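Local coordinates for putative extracellular solute-binding protein (Bordetella bronchiseptica, PDB 4P56), which binds mandelate and probably delivers it, or a related small organic acid, to a TRAP-type membrane transporter as its periplasmic solute-binding component, at residues L101-V106 / G173-D178; G111-S116 / A273-D278; Y144-G149 / G232-T237. One frame throughout, in Å; residues are numbered along the deposited sequence.

Contact 1: L101-V106 / G173-D178; sequences LTKFAV and GGMAAD
The side chain of Lys103 leaves its short 3-10 turn with CG anti to the carbonyl carbon (chi1 -75°) and then runs fully extended, which carries its ammonium group across to Asp178 on helix 174-182. Asp178 comes from the opposite direction, and the two meet in a salt bridge with Lys103 NZ 2.6 Å from Asp178 OD2. The lysine uses the syn lone pair of OD2; OD1 stays well back, so one carboxylate oxygen takes the bond. On the way there Lys103 CE comes within 4.1 Å of Gly174 CA; the positive phi of Gly174 suits a glycine.

The 101-106 segment belongs to the loop between strand 87-91 and helix 114-129, while helix 174-182 follows directly on strand 168-171 of the six-stranded mixed sheet. The contact therefore ties a connecting loop to the first turns of a helix in the alpha/beta fold of family 7 solute-binding proteins.

Next to the salt bridge the chemistry turns apolar. Selenomethionine Met175 sets off with CG anti to its backbone N (chi1 -180°) and then folds back at chi2 and chi3, which brings its methyl against the lysine chain: Met175 CE lies 3.7 Å from Lys103 CB. The other end of the same side chain slides past Val106 in the reverse sense, with Met175 CB 3.5 Å from Val106 CG2. Met175 CG also sits 3.2 Å from Val106 O. Phe310, from helix 310-320, touches both Met175 and Asp178, and Trp314 of that helix lies against Lys103.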
ATOM      1  N   LEU A 101      -1.158  -5.813  12.541  1.00 11.21           N
ATOM      2  CA  LEU A 101      -1.257  -4.515  13.187  1.00 12.29           C
ATOM      3  C   LEU A 101      -1.361  -3.344  12.188  1.00 12.28           C
ATOM      4  O   LEU A 101      -1.727  -2.261  12.585  1.00 10.51           O
ATOM      5  CB  LEU A 101      -0.078  -4.244  14.156  1.00 11.22           C
ATOM      6  CG  LEU A 101       0.011  -5.209  15.348  1.00 11.98           C
ATOM      7  CD1 LEU A 101       1.180  -4.877  16.281  1.00 12.19           C
ATOM      8  CD2 LEU A 101      -1.293  -5.162  16.112  1.00 18.54           C
ATOM      9  N   THR A 102      -1.009  -3.539  10.927  1.00 10.82           N
ATOM     10  CA  THR A 102      -1.110  -2.433   9.963  1.00  9.56           C
ATOM     11  C   THR A 102      -2.541  -2.141   9.509  1.00  9.57           C
ATOM     12  O   THR A 102      -2.788  -1.126   8.873  1.00  9.31           O
ATOM     13  CB  THR A 102      -0.250  -2.682   8.707  1.00  9.24           C
ATOM     14  OG1 THR A 102      -0.780  -3.797   7.979  1.00  9.38           O
ATOM     15  CG2 THR A 102       1.202  -2.927   9.100  1.00  9.31           C
ATOM     16  N   LYS A 103      -3.469  -3.028   9.823  1.00  9.94           N
ATOM     17  CA  LYS A 103      -4.801  -2.957   9.251  1.00 10.01           C
ATOM     18  C   LYS A 103      -5.643  -1.749   9.729  1.00 12.27           C
ATOM     19  O   LYS A 103      -6.608  -1.397   9.078  1.00 10.16           O
ATOM     20  CB  LYS A 103      -5.535  -4.274   9.465  1.00 10.47           C
ATOM     21  CG  LYS A 103      -5.036  -5.387   8.510  1.00 16.16           C
ATOM     22  CD  LYS A 103      -5.839  -6.683   8.638  1.00 13.21           C
ATOM     23  CE  LYS A 103      -5.338  -7.733   7.626  1.00 17.73           C
ATOM     24  NZ  LYS A 103      -6.202  -8.966   7.608  1.00 12.25           N
ATOM     25  N   PHE A 104      -5.277  -1.122  10.846  1.00 10.31           N
ATOM     26  CA  PHE A 104      -5.992   0.084  11.313  1.00 10.68           C
ATOM     27  C   PHE A 104      -5.956   1.176  10.248  1.00 10.19           C
ATOM     28  O   PHE A 104      -6.857   2.015  10.184  1.00 11.36           O
ATOM     29  CB  PHE A 104      -5.356   0.632  12.592  1.00 14.66           C
ATOM     30  CG  PHE A 104      -4.023   1.274  12.364  1.00 12.23           C
ATOM     31  CD1 PHE A 104      -2.868   0.513  12.369  1.00 10.14           C
ATOM     32  CD2 PHE A 104      -3.920   2.625  12.107  1.00 17.03           C
ATOM     33  CE1 PHE A 104      -1.646   1.066  12.146  1.00 10.45           C
ATOM     34  CE2 PHE A 104      -2.662   3.216  11.877  1.00 13.90           C
ATOM     35  CZ  PHE A 104      -1.523   2.433  11.873  1.00  9.96           C
ATOM     36  N   ALA A 105      -4.914   1.183   9.410  1.00 10.03           N
ATOM     37  CA  ALA A 105      -4.654   2.317   8.515  1.00  9.76           C
ATOM     38  C   ALA A 105      -5.348   2.205   7.164  1.00 14.05           C
ATOM     39  O   ALA A 105      -5.290   3.144   6.363  1.00 12.27           O
ATOM     40  CB  ALA A 105      -3.157   2.477   8.278  1.00  9.65           C
ATOM     41  N   VAL A 106      -6.009   1.080   6.928  1.00  9.43           N
ATOM     42  CA  VAL A 106      -6.485   0.744   5.587  1.00 10.46           C
ATOM     43  C   VAL A 106      -7.945   0.273   5.569  1.00 12.65           C
ATOM     44  O   VAL A 106      -8.413  -0.302   4.581  1.00 12.46           O
ATOM     45  CB  VAL A 106      -5.580  -0.316   4.905  1.00  9.06           C
ATOM     46  CG1 VAL A 106      -4.212   0.234   4.718  1.00  8.76           C
ATOM     47  CG2 VAL A 106      -5.529  -1.634   5.711  1.00  9.38           C
ATOM     48  N   GLY A 173      -4.028  -9.001  -1.086  1.00 12.36           N
ATOM     49  CA  GLY A 173      -4.075  -9.787   0.126  1.00  9.08           C
ATOM     50  C   GLY A 173      -4.587  -8.867   1.219  1.00 11.97           C
ATOM     51  O   GLY A 173      -5.188  -7.831   0.921  1.00 10.23           O
ATOM     52  N   GLY A 174      -4.341  -9.209   2.483  1.00 14.71           N
ATOM     53  CA  GLY A 174      -4.660  -8.287   3.570  1.00 12.27           C
ATOM     54  C   GLY A 174      -6.089  -7.732   3.526  1.00 10.67           C
ATOM     55  O   GLY A 174      -7.057  -8.471   3.274  1.00 11.81           O
HETATM   56  N   MSE A 175      -6.213  -6.434   3.780  1.00 10.14           N
HETATM   57  CA  MSE A 175      -7.506  -5.776   3.892  1.00 10.05           C
HETATM   58  C   MSE A 175      -8.299  -5.920   2.592  1.00 13.69           C
HETATM   59  O   MSE A 175      -9.499  -6.159   2.622  1.00 11.12           O
HETATM   60  CB  MSE A 175      -7.291  -4.312   4.226  1.00 10.08           C
HETATM   61  CG  MSE A 175      -8.556  -3.478   4.385  1.00 10.18           C
HETATM   62 SE   MSE A 175      -9.770  -4.158   5.802  1.00 20.26          SE
HETATM   63  CE  MSE A 175      -8.565  -4.015   7.366  1.00 13.66           C
ATOM     64  N   ALA A 176      -7.617  -5.810   1.449  1.00  9.71           N
ATOM     65  CA  ALA A 176      -8.304  -5.888   0.174  1.00  9.17           C
ATOM     66  C   ALA A 176      -9.026  -7.225   0.104  1.00  9.43           C
ATOM     67  O   ALA A 176     -10.176  -7.310  -0.316  1.00 11.51           O
ATOM     68  CB  ALA A 176      -7.319  -5.738  -0.982  1.00  8.95           C
ATOM     69  N   ALA A 177      -8.330  -8.274   0.527  1.00  9.65           N
ATOM     70  CA  ALA A 177      -8.870  -9.617   0.533  1.00 10.16           C
ATOM     71  C   ALA A 177      -9.998  -9.741   1.552  1.00 10.66           C
ATOM     72  O   ALA A 177     -11.032 -10.370   1.271  1.00 11.15           O
ATOM     73  CB  ALA A 177      -7.758 -10.612   0.826  1.00 10.50           C
ATOM     74  N   ASP A 178      -9.809  -9.138   2.729  1.00 10.70           N
ATOM     75  CA  ASP A 178     -10.833  -9.198   3.796  1.00 11.60           C
ATOM     76  C   ASP A 178     -12.106  -8.553   3.253  1.00 11.28           C
ATOM     77  O   ASP A 178     -13.206  -9.085   3.421  1.00 11.97           O
ATOM     78  CB  ASP A 178     -10.408  -8.427   5.056  1.00 11.35           C
ATOM     79  CG  ASP A 178      -9.286  -9.110   5.842  1.00 11.72           C
ATOM     80  OD1 ASP A 178      -9.120 -10.353   5.730  1.00 15.73           O
ATOM     81  OD2 ASP A 178      -8.562  -8.387   6.574  1.00 11.70           O
TER

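Contact 2: G111-S116 / A273-D278; sequences GDTATS and AWDTHD
Asp275 reaches out from helix 263-285 and takes three hydrogen bonds from the start of helix 114-129. Its OD1 accepts from the backbone N of Ala114 at 2.7 Å, met on the syn side and somewhat out of the carboxylate plane. OD2 accepts twice from one residue: Thr115 N lies 2.8 Å from Asp275 OD2 and comes from above the carboxylate plane, whereas Thr115 OG1, at the same 2.8 Å from OD2, arrives on the anti side. Both donors of Thr115 stand on the same face of that plane. The N-H bonds are somewhat bent, at 150° for Ala114 and 149° for Thr115. A carboxylate gripping the first two amides of a helix faces the positive end of the helix dipole, which probably stabilises its negative charge.

The threonine hydroxyl gets there because OG1 is anti to its carbonyl carbon (chi1 -65°), on the side of the backbone N, and so both donors converge on one oxygen. Beside these polar bonds, Ala114 CB packs 3.5 Å from Trp274 CB.

The helix start has its own cap. Thr113 is the N-cap residue, and its OG1 accepts from Ser116 N at 3.1 Å along a nearly straight line. Thr113 and Asp275 thus divide the first-turn amides, Ser116 going to Thr113 and the other two to Asp275.

Farther out, Ser116 OG and Asp112 N both bond to the carboxylate of Asp340 in helix 325-340, and His277 NE2 bonds to Asp44 in helix 40-56. Trp274 itself extends to the mandelate pocket, meeting the rings of His39 and Tyr144. The same part of helix 263-285 touches helix 40-56 through Ala273 and His277, and helix 211-216 through His277 and Asp278, while Asp275 meets the start of helix 114-129.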
ATOM      1  N   GLY A 111      -9.950   7.440   4.470  1.00 30.06           N
ATOM      2  CA  GLY A 111      -8.852   8.322   4.095  1.00 31.10           C
ATOM      3  C   GLY A 111      -8.883   8.746   2.649  1.00 26.27           C
ATOM      4  O   GLY A 111      -8.928   7.889   1.760  1.00 17.94           O
ATOM      5  N   ASP A 112      -8.805  10.061   2.436  1.00 20.82           N
ATOM      6  CA  ASP A 112      -9.011  10.673   1.119  1.00 25.36           C
ATOM      7  C   ASP A 112      -7.825  10.538   0.176  1.00 15.82           C
ATOM      8  O   ASP A 112      -7.999  10.461  -1.050  1.00 17.25           O
ATOM      9  CB  ASP A 112      -9.270  12.178   1.272  1.00 27.95           C
ATOM     10  CG  ASP A 112     -10.564  12.492   2.007  1.00 27.40           C
ATOM     11  OD1 ASP A 112     -11.422  11.580   2.172  1.00 23.18           O
ATOM     12  OD2 ASP A 112     -10.703  13.671   2.403  1.00 28.65           O
ATOM     13  N   THR A 113      -6.623  10.583   0.731  1.00 11.17           N
ATOM     14  CA  THR A 113      -5.427  10.641  -0.111  1.00 13.28           C
ATOM     15  C   THR A 113      -4.359   9.705   0.411  1.00 10.93           C
ATOM     16  O   THR A 113      -4.387   9.313   1.572  1.00 14.45           O
ATOM     17  CB  THR A 113      -4.844  12.077  -0.235  1.00 18.86           C
ATOM     18  OG1 THR A 113      -4.213  12.480   0.996  1.00 15.41           O
ATOM     19  CG2 THR A 113      -5.931  13.096  -0.655  1.00 20.78           C
ATOM     20  N   ALA A 114      -3.421   9.328  -0.464  1.00  9.86           N
ATOM     21  CA  ALA A 114      -2.266   8.566  -0.038  1.00  9.51           C
ATOM     22  C   ALA A 114      -1.396   9.385   0.916  1.00 10.42           C
ATOM     23  O   ALA A 114      -0.772   8.825   1.812  1.00  9.08           O
ATOM     24  CB  ALA A 114      -1.442   8.149  -1.231  1.00 10.91           C
ATOM     25  N   THR A 115      -1.318  10.699   0.708  1.00 11.87           N
ATOM     26  CA  THR A 115      -0.477  11.531   1.563  1.00  9.91           C
ATOM     27  C   THR A 115      -0.940  11.528   3.003  1.00  9.94           C
ATOM     28  O   THR A 115      -0.156  11.242   3.929  1.00  9.69           O
ATOM     29  CB  THR A 115      -0.356  12.967   1.019  1.00 11.76           C
ATOM     30  OG1 THR A 115       0.338  12.926  -0.229  1.00 13.84           O
ATOM     31  CG2 THR A 115       0.451  13.871   1.998  1.00 12.88           C
ATOM     32  N   SER A 116      -2.202  11.860   3.233  1.00 10.32           N
ATOM     33  CA  SER A 116      -2.714  11.877   4.602  1.00 13.05           C
ATOM     34  C   SER A 116      -2.622  10.494   5.283  1.00 14.28           C
ATOM     35  O   SER A 116      -2.138  10.375   6.429  1.00 11.97           O
ATOM     36  CB  SER A 116      -4.156  12.414   4.605  1.00 15.32           C
ATOM     37  OG  SER A 116      -4.992  11.492   3.925  1.00 19.29           O
ATOM     38  N   ALA A 273       3.733  10.986  -4.279  1.00 11.81           N
ATOM     39  CA  ALA A 273       3.908  10.331  -5.562  1.00 16.42           C
ATOM     40  C   ALA A 273       2.643   9.579  -5.956  1.00 16.57           C
ATOM     41  O   ALA A 273       2.185   9.722  -7.077  1.00 12.52           O
ATOM     42  CB  ALA A 273       5.095   9.380  -5.511  1.00 14.73           C
ATOM     43  N   TRP A 274       2.105   8.769  -5.043  1.00 12.70           N
ATOM     44  CA  TRP A 274       0.882   8.031  -5.299  1.00 15.88           C
ATOM     45  C   TRP A 274      -0.260   8.935  -5.677  1.00  9.40           C
ATOM     46  O   TRP A 274      -1.002   8.618  -6.603  1.00 11.25           O
ATOM     47  CB  TRP A 274       0.427   7.273  -4.059  1.00 11.79           C
ATOM     48  CG  TRP A 274       1.166   6.027  -3.735  1.00 14.28           C
ATOM     49  CD1 TRP A 274       2.054   5.852  -2.709  1.00 17.39           C
ATOM     50  CD2 TRP A 274       1.052   4.763  -4.386  1.00  8.45           C
ATOM     51  NE1 TRP A 274       2.519   4.555  -2.696  1.00 15.95           N
ATOM     52  CE2 TRP A 274       1.913   3.861  -3.709  1.00 10.48           C
ATOM     53  CE3 TRP A 274       0.329   4.306  -5.496  1.00 13.28           C
ATOM     54  CZ2 TRP A 274       2.062   2.540  -4.093  1.00 16.99           C
ATOM     55  CZ3 TRP A 274       0.487   2.994  -5.880  1.00 10.28           C
ATOM     56  CH2 TRP A 274       1.337   2.119  -5.180  1.00 16.62           C
ATOM     57  N   ASP A 275      -0.453  10.008  -4.904  1.00 10.63           N
ATOM     58  CA  ASP A 275      -1.524  10.978  -5.149  1.00 13.89           C
ATOM     59  C   ASP A 275      -1.394  11.682  -6.496  1.00 14.98           C
ATOM     60  O   ASP A 275      -2.402  11.967  -7.174  1.00 12.51           O
ATOM     61  CB  ASP A 275      -1.573  12.055  -4.045  1.00 11.26           C
ATOM     62  CG  ASP A 275      -2.198  11.544  -2.748  1.00 15.00           C
ATOM     63  OD1 ASP A 275      -3.061  10.646  -2.839  1.00 11.09           O
ATOM     64  OD2 ASP A 275      -1.861  12.074  -1.650  1.00 11.81           O
ATOM     65  N   THR A 276      -0.169  11.962  -6.901  1.00 11.48           N
ATOM     66  CA  THR A 276       0.054  12.625  -8.178  1.00 12.62           C
ATOM     67  C   THR A 276      -0.323  11.671  -9.308  1.00 12.56           C
ATOM     68  O   THR A 276      -1.002  12.041 -10.264  1.00 13.49           O
ATOM     69  CB  THR A 276       1.512  13.117  -8.287  1.00 14.00           C
ATOM     70  OG1 THR A 276       1.768  14.074  -7.233  1.00 13.47           O
ATOM     71  CG2 THR A 276       1.789  13.755  -9.619  1.00 15.53           C
ATOM     72  N   HIS A 277       0.070  10.419  -9.176  1.00 11.66           N
ATOM     73  CA  HIS A 277      -0.297   9.454 -10.206  1.00 13.85           C
ATOM     74  C   HIS A 277      -1.769   9.139 -10.243  1.00 14.50           C
ATOM     75  O   HIS A 277      -2.338   8.992 -11.322  1.00 13.42           O
ATOM     76  CB  HIS A 277       0.527   8.186 -10.062  1.00 11.37           C
ATOM     77  CG  HIS A 277       1.906   8.355 -10.591  1.00 12.07           C
ATOM     78  ND1 HIS A 277       2.393   7.622 -11.648  1.00 13.27           N
ATOM     79  CD2 HIS A 277       2.894   9.210 -10.234  1.00 15.33           C
ATOM     80  CE1 HIS A 277       3.630   7.992 -11.903  1.00 21.19           C
ATOM     81  NE2 HIS A 277       3.954   8.961 -11.063  1.00 17.28           N
ATOM     82  N   ASP A 278      -2.385   9.022  -9.074  1.00 12.66           N
ATOM     83  CA  ASP A 278      -3.832   8.860  -8.989  1.00 12.39           C
ATOM     84  C   ASP A 278      -4.558  10.001  -9.738  1.00 15.52           C
ATOM     85  O   ASP A 278      -5.525   9.765 -10.468  1.00 15.06           O
ATOM     86  CB  ASP A 278      -4.272   8.836  -7.518  1.00 11.19           C
ATOM     87  CG  ASP A 278      -4.203   7.444  -6.897  1.00 13.19           C
ATOM     88  OD1 ASP A 278      -3.717   6.479  -7.544  1.00 10.47           O
ATOM     89  OD2 ASP A 278      -4.650   7.341  -5.734  1.00 11.77           O
TER

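Contact 3: Y144-G149 / G232-T237; sequences YAHGPG and GLYSDT. With RMN ((R)-mandelic acid), chain D.
The imidazole of His146 has the backbone N of Asp236 over one face, offset toward the rim, while mandelate O8 and Tyr234 CE2 lie at its edge. The Tyr234 ring stands perpendicular to it, with centroids 5.9 Å apart, and its CE1 touches Gly149 CA at 3.4 Å. One water joins the two rings: it lies in the plane of the tyrosine, 2.6 Å from Tyr234 OH, also bonds to His146 NE2 and O8, and donates to O11 of the ligand.

His146 ND1 is tied to Gly147 O, which lies almost in the imidazole plane and fixes the ring's rotation, keeping NE2 toward the water. Asp236 CG, anti to the backbone N (chi1 179°), turns the carboxylate toward the ligand, and OD2 accepts from mandelate O8 at 2.8 Å. Ser91 also bonds to OD2 and helps position it.

Backbone bonds and one serine hydroxyl join the segments. His146 N donates to Asp236 O, and Ser235 OG reaches His146 O at 3.0 Å from above the carbonyl plane. Gly149 N bonds to Tyr234 O and Leu233 N to Gly149 O, at 3.1 Å. Ala145 and Thr237 form an antiparallel, non-hydrogen-bonded pair. The segments run roughly antiparallel, each linking the three-stranded sheet to the six-stranded one, consistent with the double lobe connection of solute-binding proteins, with His146 and Asp236 in the mandelate pocket.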
ATOM      1  N   TYR A 144       4.332   3.633   4.112  1.00  8.34           N
ATOM      2  CA  TYR A 144       3.461   4.516   3.364  1.00  7.96           C
ATOM      3  C   TYR A 144       2.229   3.696   2.941  1.00  6.68           C
ATOM      4  O   TYR A 144       2.194   2.485   3.086  1.00  6.31           O
ATOM      5  CB  TYR A 144       4.180   5.129   2.128  1.00  8.32           C
ATOM      6  CG  TYR A 144       4.714   4.110   1.123  1.00  7.08           C
ATOM      7  CD1 TYR A 144       3.878   3.488   0.222  1.00  6.84           C
ATOM      8  CD2 TYR A 144       6.045   3.775   1.095  1.00 11.28           C
ATOM      9  CE1 TYR A 144       4.355   2.559  -0.681  1.00  9.38           C
ATOM     10  CE2 TYR A 144       6.541   2.844   0.195  1.00 13.05           C
ATOM     11  CZ  TYR A 144       5.686   2.235  -0.684  1.00  9.78           C
ATOM     12  OH  TYR A 144       6.166   1.305  -1.583  1.00 11.93           O
ATOM     13  N   ALA A 145       1.241   4.380   2.391  1.00 10.59           N
ATOM     14  CA  ALA A 145       0.019   3.720   1.922  1.00 11.52           C
ATOM     15  C   ALA A 145      -0.293   4.282   0.564  1.00 14.92           C
ATOM     16  O   ALA A 145       0.109   5.409   0.269  1.00 11.47           O
ATOM     17  CB  ALA A 145      -1.113   4.007   2.863  1.00 14.47           C
ATOM     18  N   HIS A 146      -1.006   3.528  -0.270  1.00 13.33           N
ATOM     19  CA  HIS A 146      -1.479   4.107  -1.511  1.00 12.93           C
ATOM     20  C   HIS A 146      -2.818   4.828  -1.310  1.00 13.02           C
ATOM     21  O   HIS A 146      -3.299   4.968  -0.178  1.00 12.40           O
ATOM     22  CB  HIS A 146      -1.492   3.071  -2.666  1.00 10.35           C
ATOM     23  CG  HIS A 146      -2.485   1.937  -2.548  1.00  8.20           C
ATOM     24  ND1 HIS A 146      -3.850   2.116  -2.399  1.00  9.76           N
ATOM     25  CD2 HIS A 146      -2.313   0.600  -2.726  1.00 10.58           C
ATOM     26  CE1 HIS A 146      -4.455   0.943  -2.424  1.00 10.57           C
ATOM     27  NE2 HIS A 146      -3.543  -0.001  -2.621  1.00  9.02           N
ATOM     28  N   GLY A 147      -3.408   5.289  -2.396  1.00 15.31           N
ATOM     29  CA  GLY A 147      -4.624   6.066  -2.298  1.00 10.87           C
ATOM     30  C   GLY A 147      -5.850   5.207  -2.119  1.00 13.01           C
ATOM     31  O   GLY A 147      -5.746   4.007  -1.887  1.00 14.47           O
ATOM     32  N   PRO A 148      -7.027   5.831  -2.203  1.00 11.56           N
ATOM     33  CA  PRO A 148      -8.307   5.151  -2.055  1.00 11.75           C
ATOM     34  C   PRO A 148      -8.420   3.994  -3.036  1.00  8.63           C
ATOM     35  O   PRO A 148      -8.185   4.184  -4.235  1.00 11.76           O
ATOM     36  CB  PRO A 148      -9.333   6.223  -2.442  1.00 15.66           C
ATOM     37  CG  PRO A 148      -8.640   7.510  -2.335  1.00 19.03           C
ATOM     38  CD  PRO A 148      -7.175   7.283  -2.425  1.00 10.56           C
ATOM     39  N   GLY A 149      -8.782   2.827  -2.525  1.00  8.15           N
ATOM     40  CA  GLY A 149      -8.970   1.645  -3.358  1.00  7.95           C
ATOM     41  C   GLY A 149     -10.279   1.745  -4.125  1.00 10.43           C
ATOM     42  O   GLY A 149     -11.293   2.271  -3.634  1.00  9.92           O
ATOM     43  N   GLY A 232     -12.226   5.670   0.083  1.00 12.62           N
ATOM     44  CA  GLY A 232     -11.676   4.417  -0.390  1.00 11.34           C
ATOM     45  C   GLY A 232     -12.424   3.177   0.074  1.00 11.72           C
ATOM     46  O   GLY A 232     -12.949   3.110   1.177  1.00 14.76           O
ATOM     47  N   LEU A 233     -12.444   2.166  -0.781  1.00 10.57           N
ATOM     48  CA  LEU A 233     -13.022   0.892  -0.415  1.00  9.13           C
ATOM     49  C   LEU A 233     -12.116   0.160   0.560  1.00  9.69           C
ATOM     50  O   LEU A 233     -12.585  -0.627   1.398  1.00 11.01           O
ATOM     51  CB  LEU A 233     -13.260   0.044  -1.663  1.00 14.31           C
ATOM     52  CG  LEU A 233     -13.842  -1.356  -1.442  1.00 14.02           C
ATOM     53  CD1 LEU A 233     -15.196  -1.286  -0.721  1.00 14.80           C
ATOM     54  CD2 LEU A 233     -13.980  -2.115  -2.738  1.00 15.00           C
ATOM     55  N   TYR A 234     -10.821   0.427   0.447  1.00 14.03           N
ATOM     56  CA  TYR A 234      -9.787  -0.209   1.275  1.00 11.72           C
ATOM     57  C   TYR A 234      -8.496   0.511   0.843  1.00 10.65           C
ATOM     58  O   TYR A 234      -8.498   1.360  -0.074  1.00 14.06           O
ATOM     59  CB  TYR A 234      -9.657  -1.723   0.954  1.00 15.44           C
ATOM     60  CG  TYR A 234      -8.961  -1.855  -0.358  1.00  8.49           C
ATOM     61  CD1 TYR A 234      -9.652  -1.657  -1.526  1.00  7.15           C
ATOM     62  CD2 TYR A 234      -7.580  -2.059  -0.431  1.00  6.56           C
ATOM     63  CE1 TYR A 234      -9.016  -1.652  -2.741  1.00 11.08           C
ATOM     64  CE2 TYR A 234      -6.937  -2.087  -1.643  1.00  6.82           C
ATOM     65  CZ  TYR A 234      -7.663  -1.868  -2.801  1.00  9.29           C
ATOM     66  OH  TYR A 234      -7.067  -1.856  -4.047  1.00 11.96           O
ATOM     67  N   SER A 235      -7.399   0.220   1.510  1.00 12.80           N
ATOM     68  CA  SER A 235      -6.109   0.663   1.015  1.00 10.91           C
ATOM     69  C   SER A 235      -5.079  -0.405   1.403  1.00 12.35           C
ATOM     70  O   SER A 235      -5.449  -1.469   1.892  1.00  9.08           O
ATOM     71  CB  SER A 235      -5.770   2.049   1.580  1.00 15.26           C
ATOM     72  OG  SER A 235      -4.536   2.490   1.058  1.00 16.93           O
ATOM     73  N   ASP A 236      -3.805  -0.121   1.186  1.00  7.55           N
ATOM     74  CA  ASP A 236      -2.721  -1.076   1.470  1.00  7.17           C
ATOM     75  C   ASP A 236      -1.535  -0.243   1.919  1.00 15.23           C
ATOM     76  O   ASP A 236      -1.410   0.934   1.527  1.00 10.44           O
ATOM     77  CB  ASP A 236      -2.348  -1.885   0.225  1.00 12.37           C
ATOM     78  CG  ASP A 236      -1.215  -2.880   0.480  1.00 16.19           C
ATOM     79  OD1 ASP A 236      -1.074  -3.413   1.623  1.00 13.39           O
ATOM     80  OD2 ASP A 236      -0.439  -3.118  -0.480  1.00 18.47           O
ATOM     81  N   THR A 237      -0.698  -0.828   2.777  1.00  9.62           N
ATOM     82  CA  THR A 237       0.485  -0.130   3.270  1.00  8.92           C
ATOM     83  C   THR A 237       1.691  -0.903   2.789  1.00  8.33           C
ATOM     84  O   THR A 237       1.624  -2.110   2.660  1.00  8.67           O
ATOM     85  CB  THR A 237       0.496   0.004   4.812  1.00  9.42           C
ATOM     86  OG1 THR A 237       0.210  -1.254   5.432  1.00 11.69           O
ATOM     87  CG2 THR A 237      -0.584   1.024   5.281  1.00 11.17           C
TER
HETATM   88  C1  RMN D 401      -0.280  -2.683  -4.775  1.00 12.00           C
HETATM   89  C2  RMN D 401       1.072  -2.775  -5.071  1.00 11.00           C
HETATM   90  C3  RMN D 401       1.643  -1.952  -6.025  1.00 11.09           C
HETATM   91  C4  RMN D 401       0.861  -1.051  -6.727  1.00 16.28           C
HETATM   92  C5  RMN D 401      -0.499  -0.962  -6.444  1.00 17.20           C
HETATM   93  C6  RMN D 401      -1.055  -1.775  -5.469  1.00 18.17           C
HETATM   94  C7  RMN D 401      -0.900  -3.593  -3.750  1.00 16.67           C
HETATM   95  C10 RMN D 401      -1.709  -4.635  -4.461  1.00  7.00           C
HETATM   96  O8  RMN D 401      -1.781  -2.942  -2.917  1.00 25.74           O
HETATM   97  O11 RMN D 401      -2.943  -4.456  -4.747  1.00 12.19           O
HETATM   98  O12 RMN D 401      -1.137  -5.701  -4.842  1.00 11.61           O
HETATM   99  O   HOH W   1      -4.479  -2.272  -4.013  1.00  7.49           O

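How the contacts relate
Contact 3 is the buried centre, made almost wholly of buried residues and supplying two residues of the mandelate pocket, to which contact 2 adds Trp274. Contacts 1 and 2 are partly buried, with centres about 17 Å apart and no touch between them. Contact 1 pairs a salt bridge with apolar packing; contact 2 sets a carboxylate at a helix start; contact 3 is knit mainly by backbone bonds, with a water and the ligand's hydroxyl bridging its side chains. Contact 2 uses the start of helix 114-129, contact 1 the loop before it, and strand 139-145 of contact 3 follows that helix. Val106 O, probably bonded to Ser235 N, joins contacts 1 and 3; Trp274 packs on Tyr144 and His146.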